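Local coordinates for a novel designed pore protein (Synthetic construct, PDB 6TMS) that is a designed helical-hairpin protein found as an assembly of six chains, which probably surround a central pore, at residues Leu12-Thr26 with Met52-Leu66. Numbering follows the deposited sequence.
Sequences LEEAEKKLYKLEDKT and MLIAESLLIIAISLL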
ATOM      1  N   LEU F  12      -9.447 -15.523  -6.319  1.00 43.35           N
ATOM      2  CA  LEU F  12      -9.559 -15.143  -4.924  1.00 42.89           C
ATOM      3  C   LEU F  12      -9.151 -16.294  -4.006  1.00 39.10           C
ATOM      4  O   LEU F  12      -8.490 -16.084  -2.979  1.00 39.37           O
ATOM      5  CB  LEU F  12     -11.005 -14.674  -4.698  1.00 40.74           C
ATOM      6  CG  LEU F  12     -11.380 -13.399  -3.895  1.00 38.76           C
ATOM      7  CD1 LEU F  12     -10.330 -12.264  -3.931  1.00 39.84           C
ATOM      8  CD2 LEU F  12     -12.749 -12.818  -4.335  1.00 39.18           C
ATOM      9  N   GLU F  13      -9.508 -17.517  -4.381  1.00 42.06           N
ATOM     10  CA  GLU F  13      -9.146 -18.712  -3.623  1.00 41.10           C
ATOM     11  C   GLU F  13      -7.668 -19.075  -3.791  1.00 41.89           C
ATOM     12  O   GLU F  13      -7.024 -19.570  -2.850  1.00 42.24           O
ATOM     13  CB  GLU F  13     -10.059 -19.877  -4.067  1.00 40.53           C
ATOM     14  CG  GLU F  13     -11.470 -19.933  -3.413  1.00 40.93           C
ATOM     15  CD  GLU F  13     -12.440 -21.009  -3.984  1.00 42.01           C
ATOM     16  OE1 GLU F  13     -13.501 -20.584  -4.477  1.00 42.35           O
ATOM     17  OE2 GLU F  13     -12.162 -22.230  -4.022  1.00 41.04           O
ATOM     18  N   GLU F  14      -7.109 -18.823  -4.969  1.00 40.93           N
ATOM     19  CA  GLU F  14      -5.692 -19.064  -5.207  1.00 41.55           C
ATOM     20  C   GLU F  14      -4.836 -18.074  -4.441  1.00 40.48           C
ATOM     21  O   GLU F  14      -3.761 -18.411  -3.898  1.00 44.48           O
ATOM     22  CB  GLU F  14      -5.499 -18.952  -6.720  1.00 38.68           C
ATOM     23  CG  GLU F  14      -4.122 -18.628  -7.273  1.00 36.44           C
ATOM     24  CD  GLU F  14      -3.870 -17.135  -7.535  1.00 37.42           C
ATOM     25  OE1 GLU F  14      -4.814 -16.365  -7.839  1.00 36.56           O
ATOM     26  OE2 GLU F  14      -2.684 -16.749  -7.483  1.00 36.43           O
ATOM     27  N   ALA F  15      -5.377 -16.873  -4.309  1.00 39.85           N
ATOM     28  CA  ALA F  15      -4.740 -15.823  -3.542  1.00 36.10           C
ATOM     29  C   ALA F  15      -4.720 -16.169  -2.067  1.00 37.07           C
ATOM     30  O   ALA F  15      -3.681 -16.058  -1.401  1.00 40.99           O
ATOM     31  CB  ALA F  15      -5.516 -14.533  -3.774  1.00 35.32           C
ATOM     32  N   GLU F  16      -5.860 -16.638  -1.553  1.00 37.74           N
ATOM     33  CA  GLU F  16      -5.913 -17.091  -0.172  1.00 40.00           C
ATOM     34  C   GLU F  16      -4.857 -18.147   0.067  1.00 38.97           C
ATOM     35  O   GLU F  16      -4.123 -18.116   1.078  1.00 46.76           O
ATOM     36  CB  GLU F  16      -7.308 -17.637   0.138  1.00 38.59           C
ATOM     37  CG  GLU F  16      -8.325 -16.609   0.594  1.00 37.48           C
ATOM     38  CD  GLU F  16      -9.684 -17.228   0.912  1.00 41.94           C
ATOM     39  OE1 GLU F  16     -10.275 -17.793  -0.034  1.00 35.82           O
ATOM     40  OE2 GLU F  16     -10.169 -17.146   2.070  1.00 42.55           O
ATOM     41  N   LYS F  17      -4.710 -19.043  -0.908  1.00 40.61           N
ATOM     42  CA  LYS F  17      -3.819 -20.174  -0.717  1.00 43.48           C
ATOM     43  C   LYS F  17      -2.367 -19.671  -0.595  1.00 42.93           C
ATOM     44  O   LYS F  17      -1.608 -20.122   0.288  1.00 41.96           O
ATOM     45  CB  LYS F  17      -4.154 -21.192  -1.844  1.00 84.76           C
ATOM     46  CG  LYS F  17      -3.318 -22.461  -2.101  1.00 64.84           C
ATOM     47  CD  LYS F  17      -2.565 -22.439  -3.399  1.00 42.99           C
ATOM     48  CE  LYS F  17      -1.097 -22.489  -3.132  1.00 40.58           C
ATOM     49  NZ  LYS F  17      -0.387 -21.728  -4.166  1.00 37.85           N
ATOM     50  N   LYS F  18      -1.994 -18.629  -1.341  1.00 42.71           N
ATOM     51  CA  LYS F  18      -0.647 -18.082  -1.116  1.00 42.37           C
ATOM     52  C   LYS F  18      -0.494 -17.164   0.112  1.00 49.39           C
ATOM     53  O   LYS F  18       0.612 -17.079   0.655  1.00 43.39           O
ATOM     54  CB  LYS F  18      -0.156 -17.367  -2.358  1.00 36.97           C
ATOM     55  CG  LYS F  18      -0.563 -18.128  -3.566  1.00 37.11           C
ATOM     56  CD  LYS F  18       0.057 -17.673  -4.862  1.00 30.75           C
ATOM     57  CE  LYS F  18      -0.529 -16.415  -5.451  1.00 30.76           C
ATOM     58  NZ  LYS F  18       0.096 -16.182  -6.792  1.00 29.00           N
ATOM     59  N   LEU F  19      -1.512 -16.390   0.513  1.00 40.69           N
ATOM     60  CA  LEU F  19      -1.348 -15.536   1.696  1.00 41.81           C
ATOM     61  C   LEU F  19      -0.958 -16.391   2.872  1.00 42.17           C
ATOM     62  O   LEU F  19      -0.136 -16.016   3.719  1.00 41.32           O
ATOM     63  CB  LEU F  19      -2.648 -14.806   2.045  1.00 37.91           C
ATOM     64  CG  LEU F  19      -2.592 -13.891   3.284  1.00 34.21           C
ATOM     65  CD1 LEU F  19      -1.681 -12.702   3.007  1.00 28.61           C
ATOM     66  CD2 LEU F  19      -3.955 -13.416   3.733  1.00 30.72           C
ATOM     67  N   TYR F  20      -1.640 -17.510   2.966  1.00 42.57           N
ATOM     68  CA  TYR F  20      -1.472 -18.421   4.065  1.00 40.69           C
ATOM     69  C   TYR F  20      -0.094 -19.076   4.003  1.00 42.73           C
ATOM     70  O   TYR F  20       0.570 -19.282   5.042  1.00 40.38           O
ATOM     71  CB  TYR F  20      -2.640 -19.385   3.903  1.00 42.15           C
ATOM     72  CG  TYR F  20      -3.997 -18.662   3.941  1.00 40.93           C
ATOM     73  CD1 TYR F  20      -4.084 -17.317   4.251  1.00 37.71           C
ATOM     74  CD2 TYR F  20      -5.184 -19.345   3.749  1.00 42.69           C
ATOM     75  CE1 TYR F  20      -5.296 -16.678   4.328  1.00 36.74           C
ATOM     76  CE2 TYR F  20      -6.408 -18.703   3.840  1.00 44.61           C
ATOM     77  CZ  TYR F  20      -6.452 -17.376   4.131  1.00 37.84           C
ATOM     78  OH  TYR F  20      -7.669 -16.750   4.222  1.00 36.21           O
ATOM     79  N   LYS F  21       0.373 -19.261   2.755  1.00 48.40           N
ATOM     80  CA  LYS F  21       1.707 -19.776   2.443  1.00 45.81           C
ATOM     81  C   LYS F  21       2.786 -18.827   2.958  1.00 37.95           C
ATOM     82  O   LYS F  21       3.732 -19.219   3.666  1.00 36.22           O
ATOM     83  CB  LYS F  21       1.720 -19.938   0.892  1.00 49.05           C
ATOM     84  CG  LYS F  21       3.006 -19.973   0.003  1.00 60.50           C
ATOM     85  CD  LYS F  21       2.858 -19.128  -1.289  1.00 39.72           C
ATOM     86  CE  LYS F  21       3.589 -17.827  -1.135  1.00 34.89           C
ATOM     87  NZ  LYS F  21       3.938 -17.217  -2.420  1.00 31.11           N
ATOM     88  N   LEU F  22       2.601 -17.559   2.699  1.00 46.28           N
ATOM     89  CA  LEU F  22       3.587 -16.608   3.141  1.00 41.02           C
ATOM     90  C   LEU F  22       3.426 -16.281   4.608  1.00 35.09           C
ATOM     91  O   LEU F  22       4.348 -15.758   5.225  1.00 45.28           O
ATOM     92  CB  LEU F  22       3.528 -15.382   2.257  1.00 41.96           C
ATOM     93  CG  LEU F  22       4.973 -14.933   2.055  1.00 33.30           C
ATOM     94  CD1 LEU F  22       5.721 -15.961   1.176  1.00 30.78           C
ATOM     95  CD2 LEU F  22       5.095 -13.520   1.511  1.00 29.49           C
ATOM     96  N   GLU F  23       2.255 -16.492   5.161  1.00 39.01           N
ATOM     97  CA  GLU F  23       2.125 -16.285   6.579  1.00 36.30           C
ATOM     98  C   GLU F  23       2.901 -17.352   7.326  1.00 36.54           C
ATOM     99  O   GLU F  23       3.648 -17.026   8.246  1.00 36.03           O
ATOM    100  CB  GLU F  23       0.642 -16.180   6.896  1.00 33.92           C
ATOM    101  CG  GLU F  23       0.364 -14.697   6.828  1.00 30.61           C
ATOM    102  CD  GLU F  23      -1.045 -14.257   6.753  1.00 29.65           C
ATOM    103  OE1 GLU F  23      -1.985 -15.061   6.748  1.00 28.85           O
ATOM    104  OE2 GLU F  23      -1.194 -13.038   6.610  1.00 27.06           O
ATOM    105  N   ASP F  24       2.921 -18.578   6.796  1.00 40.74           N
ATOM    106  CA  ASP F  24       3.746 -19.620   7.399  1.00 39.59           C
ATOM    107  C   ASP F  24       5.232 -19.289   7.213  1.00 39.69           C
ATOM    108  O   ASP F  24       6.037 -19.377   8.157  1.00 38.19           O
ATOM    109  CB  ASP F  24       3.416 -20.985   6.739  1.00 41.55           C
ATOM    110  CG  ASP F  24       1.962 -21.505   7.039  1.00 46.96           C
ATOM    111  OD1 ASP F  24       1.282 -20.924   7.905  1.00 41.65           O
ATOM    112  OD2 ASP F  24       1.528 -22.552   6.477  1.00 42.43           O
ATOM    113  N   LYS F  25       5.573 -18.791   6.020  1.00 42.06           N
ATOM    114  CA  LYS F  25       6.954 -18.451   5.707  1.00 40.66           C
ATOM    115  C   LYS F  25       7.440 -17.266   6.542  1.00 38.21           C
ATOM    116  O   LYS F  25       8.540 -17.308   7.097  1.00 39.22           O
ATOM    117  CB  LYS F  25       7.054 -18.158   4.211  1.00 39.32           C
ATOM    118  CG  LYS F  25       8.411 -18.384   3.553  1.00 35.74           C
ATOM    119  CD  LYS F  25       8.374 -17.671   2.205  1.00 33.33           C
ATOM    120  CE  LYS F  25       9.624 -17.783   1.376  1.00 32.20           C
ATOM    121  NZ  LYS F  25       9.247 -17.995  -0.039  1.00 32.99           N
ATOM    122  N   THR F  26       6.584 -16.249   6.715  1.00 41.58           N
ATOM    123  CA  THR F  26       6.923 -15.099   7.542  1.00 41.00           C
ATOM    124  C   THR F  26       6.999 -15.556   8.995  1.00 40.42           C
ATOM    125  O   THR F  26       8.006 -15.347   9.636  1.00 41.62           O
ATOM    126  CB  THR F  26       5.911 -13.921   7.252  1.00 38.43           C
ATOM    127  OG1 THR F  26       6.407 -12.609   7.597  1.00 37.95           O
ATOM    128  CG2 THR F  26       4.595 -14.064   7.918  1.00 38.18           C
ATOM    129  N   MET F  52       2.068  -8.180   5.492  1.00 21.25           N
ATOM    130  CA  MET F  52       1.324  -9.411   5.546  1.00 25.04           C
ATOM    131  C   MET F  52      -0.081  -9.138   6.046  1.00 24.99           C
ATOM    132  O   MET F  52      -1.064  -9.727   5.573  1.00 25.54           O
ATOM    133  CB  MET F  52       2.090 -10.323   6.489  1.00 24.84           C
ATOM    134  CG  MET F  52       2.481 -11.698   6.004  1.00 24.66           C
ATOM    135  SD  MET F  52       3.640 -11.854   4.654  1.00 26.19           S
ATOM    136  CE  MET F  52       2.434 -12.606   3.569  1.00 28.82           C
ATOM    137  N   LEU F  53      -0.200  -8.193   6.966  1.00 22.88           N
ATOM    138  CA  LEU F  53      -1.515  -7.873   7.489  1.00 25.34           C
ATOM    139  C   LEU F  53      -2.359  -7.137   6.452  1.00 23.08           C
ATOM    140  O   LEU F  53      -3.555  -7.426   6.294  1.00 24.80           O
ATOM    141  CB  LEU F  53      -1.341  -7.056   8.768  1.00 49.70           C
ATOM    142  CG  LEU F  53      -2.269  -7.281   9.976  1.00 30.37           C
ATOM    143  CD1 LEU F  53      -3.509  -6.441   9.817  1.00 27.01           C
ATOM    144  CD2 LEU F  53      -2.657  -8.731  10.195  1.00 29.93           C
ATOM    145  N   ILE F  54      -1.758  -6.216   5.701  1.00 22.14           N
ATOM    146  CA  ILE F  54      -2.584  -5.570   4.695  1.00 23.99           C
ATOM    147  C   ILE F  54      -2.928  -6.570   3.606  1.00 20.62           C
ATOM    148  O   ILE F  54      -3.998  -6.488   3.011  1.00 21.55           O
ATOM    149  CB  ILE F  54      -1.972  -4.248   4.152  1.00 22.02           C
ATOM    150  CG1 ILE F  54      -2.442  -3.933   2.727  1.00 25.04           C
ATOM    151  CG2 ILE F  54      -0.430  -4.170   4.198  1.00 21.19           C
ATOM    152  CD1 ILE F  54      -3.437  -2.815   2.629  1.00 21.41           C
ATOM    153  N   ALA F  55      -2.055  -7.509   3.287  1.00 23.69           N
ATOM    154  CA  ALA F  55      -2.485  -8.448   2.267  1.00 23.06           C
ATOM    155  C   ALA F  55      -3.677  -9.244   2.772  1.00 25.05           C
ATOM    156  O   ALA F  55      -4.664  -9.425   2.054  1.00 19.83           O
ATOM    157  CB  ALA F  55      -1.332  -9.349   1.853  1.00 22.96           C
ATOM    158  N   GLU F  56      -3.649  -9.644   4.035  1.00 23.22           N
ATOM    159  CA  GLU F  56      -4.814 -10.313   4.594  1.00 25.16           C
ATOM    160  C   GLU F  56      -6.071  -9.465   4.432  1.00 25.12           C
ATOM    161  O   GLU F  56      -7.091  -9.915   3.897  1.00 25.06           O
ATOM    162  CB  GLU F  56      -4.514 -10.604   6.060  1.00 26.58           C
ATOM    163  CG  GLU F  56      -5.466 -11.543   6.768  1.00 29.75           C
ATOM    164  CD  GLU F  56      -4.799 -12.234   7.941  1.00 28.70           C
ATOM    165  OE1 GLU F  56      -3.588 -12.006   8.124  1.00 27.64           O
ATOM    166  OE2 GLU F  56      -5.422 -13.113   8.574  1.00 29.47           O
ATOM    167  N   SER F  57      -5.993  -8.211   4.834  1.00 22.46           N
ATOM    168  CA  SER F  57      -7.177  -7.370   4.813  1.00 21.95           C
ATOM    169  C   SER F  57      -7.645  -7.096   3.404  1.00 21.82           C
ATOM    170  O   SER F  57      -8.842  -6.940   3.161  1.00 22.04           O
ATOM    171  CB  SER F  57      -6.877  -6.058   5.502  1.00 22.27           C
ATOM    172  OG  SER F  57      -6.684  -6.240   6.882  1.00 22.94           O
ATOM    173  N   LEU F  58      -6.715  -6.869   2.498  1.00 20.85           N
ATOM    174  CA  LEU F  58      -7.108  -6.604   1.128  1.00 20.59           C
ATOM    175  C   LEU F  58      -7.741  -7.821   0.512  1.00 18.20           C
ATOM    176  O   LEU F  58      -8.733  -7.728  -0.213  1.00 22.73           O
ATOM    177  CB  LEU F  58      -5.887  -6.161   0.348  1.00 20.05           C
ATOM    178  CG  LEU F  58      -5.647  -4.657   0.481  1.00 16.51           C
ATOM    179  CD1 LEU F  58      -4.552  -4.317  -0.395  1.00 19.73           C
ATOM    180  CD2 LEU F  58      -6.855  -3.785   0.076  1.00 18.22           C
ATOM    181  N   LEU F  59      -7.261  -8.978   0.889  1.00 21.78           N
ATOM    182  CA  LEU F  59      -7.905 -10.176   0.427  1.00 20.44           C
ATOM    183  C   LEU F  59      -9.317 -10.239   0.964  1.00 21.54           C
ATOM    184  O   LEU F  59     -10.246 -10.620   0.253  1.00 21.08           O
ATOM    185  CB  LEU F  59      -7.090 -11.354   0.903  1.00 21.70           C
ATOM    186  CG  LEU F  59      -6.951 -12.673   0.173  1.00 24.23           C
ATOM    187  CD1 LEU F  59      -6.080 -13.566   1.065  1.00 27.67           C
ATOM    188  CD2 LEU F  59      -8.290 -13.325  -0.072  1.00 26.00           C
ATOM    189  N   ILE F  60      -9.504  -9.867   2.225  1.00 21.49           N
ATOM    190  CA  ILE F  60     -10.857  -9.910   2.748  1.00 21.77           C
ATOM    191  C   ILE F  60     -11.720  -8.879   2.047  1.00 22.77           C
ATOM    192  O   ILE F  60     -12.905  -9.110   1.812  1.00 21.85           O
ATOM    193  CB  ILE F  60     -10.840  -9.761   4.280  1.00 23.75           C
ATOM    194  CG1 ILE F  60     -10.541 -11.096   5.000  1.00 38.31           C
ATOM    195  CG2 ILE F  60     -12.166  -9.277   4.798  1.00 26.70           C
ATOM    196  CD1 ILE F  60      -9.409 -11.958   4.464  1.00 25.16           C
ATOM    197  N   ILE F  61     -11.168  -7.737   1.685  1.00 19.82           N
ATOM    198  CA  ILE F  61     -11.989  -6.787   0.960  1.00 19.97           C
ATOM    199  C   ILE F  61     -12.358  -7.343  -0.395  1.00 20.24           C
ATOM    200  O   ILE F  61     -13.473  -7.154  -0.875  1.00 23.16           O
ATOM    201  CB  ILE F  61     -11.249  -5.448   0.861  1.00 19.10           C
ATOM    202  CG1 ILE F  61     -11.272  -4.766   2.231  1.00 21.32           C
ATOM    203  CG2 ILE F  61     -11.836  -4.573  -0.236  1.00 20.35           C
ATOM    204  CD1 ILE F  61     -10.123  -3.843   2.510  1.00 21.54           C
ATOM    205  N   ALA F  62     -11.459  -8.061  -1.032  1.00 20.92           N
ATOM    206  CA  ALA F  62     -11.855  -8.616  -2.309  1.00 22.23           C
ATOM    207  C   ALA F  62     -12.934  -9.670  -2.114  1.00 22.26           C
ATOM    208  O   ALA F  62     -13.943  -9.683  -2.825  1.00 30.26           O
ATOM    209  CB  ALA F  62     -10.635  -9.159  -3.029  1.00 23.01           C
ATOM    210  N   ILE F  63     -12.781 -10.522  -1.109  1.00 25.10           N
ATOM    211  CA  ILE F  63     -13.805 -11.527  -0.876  1.00 26.89           C
ATOM    212  C   ILE F  63     -15.148 -10.836  -0.685  1.00 27.61           C
ATOM    213  O   ILE F  63     -16.170 -11.232  -1.252  1.00 29.50           O
ATOM    214  CB  ILE F  63     -13.429 -12.388   0.345  1.00 24.18           C
ATOM    215  CG1 ILE F  63     -12.087 -13.126   0.151  1.00 26.70           C
ATOM    216  CG2 ILE F  63     -14.520 -13.428   0.599  1.00 26.82           C
ATOM    217  CD1 ILE F  63     -11.423 -13.564   1.477  1.00 26.45           C
ATOM    218  N   SER F  64     -15.159  -9.794   0.131  1.00 26.32           N
ATOM    219  CA  SER F  64     -16.409  -9.163   0.523  1.00 29.79           C
ATOM    220  C   SER F  64     -16.993  -8.297  -0.574  1.00 28.72           C
ATOM    221  O   SER F  64     -18.204  -8.085  -0.619  1.00 31.27           O
ATOM    222  CB  SER F  64     -16.206  -8.380   1.805  1.00 30.39           C
ATOM    223  OG  SER F  64     -17.037  -8.941   2.803  1.00 30.06           O
ATOM    224  N   LEU F  65     -16.156  -7.693  -1.388  1.00 27.32           N
ATOM    225  CA  LEU F  65     -16.684  -6.949  -2.508  1.00 27.13           C
ATOM    226  C   LEU F  65     -17.287  -7.900  -3.495  1.00 28.79           C
ATOM    227  O   LEU F  65     -18.295  -7.602  -4.140  1.00 32.54           O
ATOM    228  CB  LEU F  65     -15.571  -6.146  -3.152  1.00 26.90           C
ATOM    229  CG  LEU F  65     -15.497  -4.729  -2.605  1.00 25.78           C
ATOM    230  CD1 LEU F  65     -14.171  -4.090  -2.789  1.00 23.53           C
ATOM    231  CD2 LEU F  65     -16.502  -3.920  -3.407  1.00 25.73           C
ATOM    232  N   LEU F  66     -16.707  -9.068  -3.593  1.00 31.02           N
ATOM    233  CA  LEU F  66     -17.301 -10.012  -4.492  1.00 33.19           C
ATOM    234  C   LEU F  66     -18.611 -10.489  -3.917  1.00 33.68           C
ATOM    235  O   LEU F  66     -19.577 -10.703  -4.650  1.00 34.25           O
ATOM    236  CB  LEU F  66     -16.311 -11.137  -4.716  1.00 34.39           C
ATOM    237  CG  LEU F  66     -16.648 -12.037  -5.886  1.00 44.16           C
ATOM    238  CD1 LEU F  66     -16.709 -11.134  -7.103  1.00 39.20           C
ATOM    239  CD2 LEU F  66     -15.543 -13.079  -6.093  1.00 41.18           C
TER
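Leu19, Leu59 and Met52 interlock as knobs between two antiparallel helices, each seated among four residues of the other segment. With CG anti to its backbone N (chi1 179°), Leu19 drops into the hole lined by Met52, Ala55, Glu56 and Leu59: CD1 lies 3.6 Å from Ala55 CB, while CD2 sits over Glu56 CA and against Leu59 CD1. Leu59 spreads its methyls among Leu12, Ala15, Glu16 and Leu19; its CD2 meets the aliphatic stem of Glu16 crosswise, 3.4 Å from CG. Met52, bent at chi2 and chi3, folds its thioether over Leu22, bringing CE to CB and CD2 of that leucine; its CG packs on Thr26 CG2 and, at 3.8 Å, on Glu23 CG. At the far end Leu12 sends CD1 to Ala62 CB and CD2 past Leu66 CD2. The flank is polar: the extended Glu23 and Glu56 chains cross nearly at right angles, bringing Glu23 OE2 to 3.0 Å from Glu56 OE1, two acceptors that would repel if both were charged. Replacing Glu23 with an alanine takes away the CG methylene, which would probably leave Met52 CG less well packed on that side. Leu66 also touches Ile5 and Leu8, carrying the packing toward the chain ends. The axes of segments 12-26 and 52-66 come within 10.5 Å, their N-to-C directions 162° apart: an antiparallel helical hairpin with knobs-into-holes packing, as in designed coiled-coil bundles.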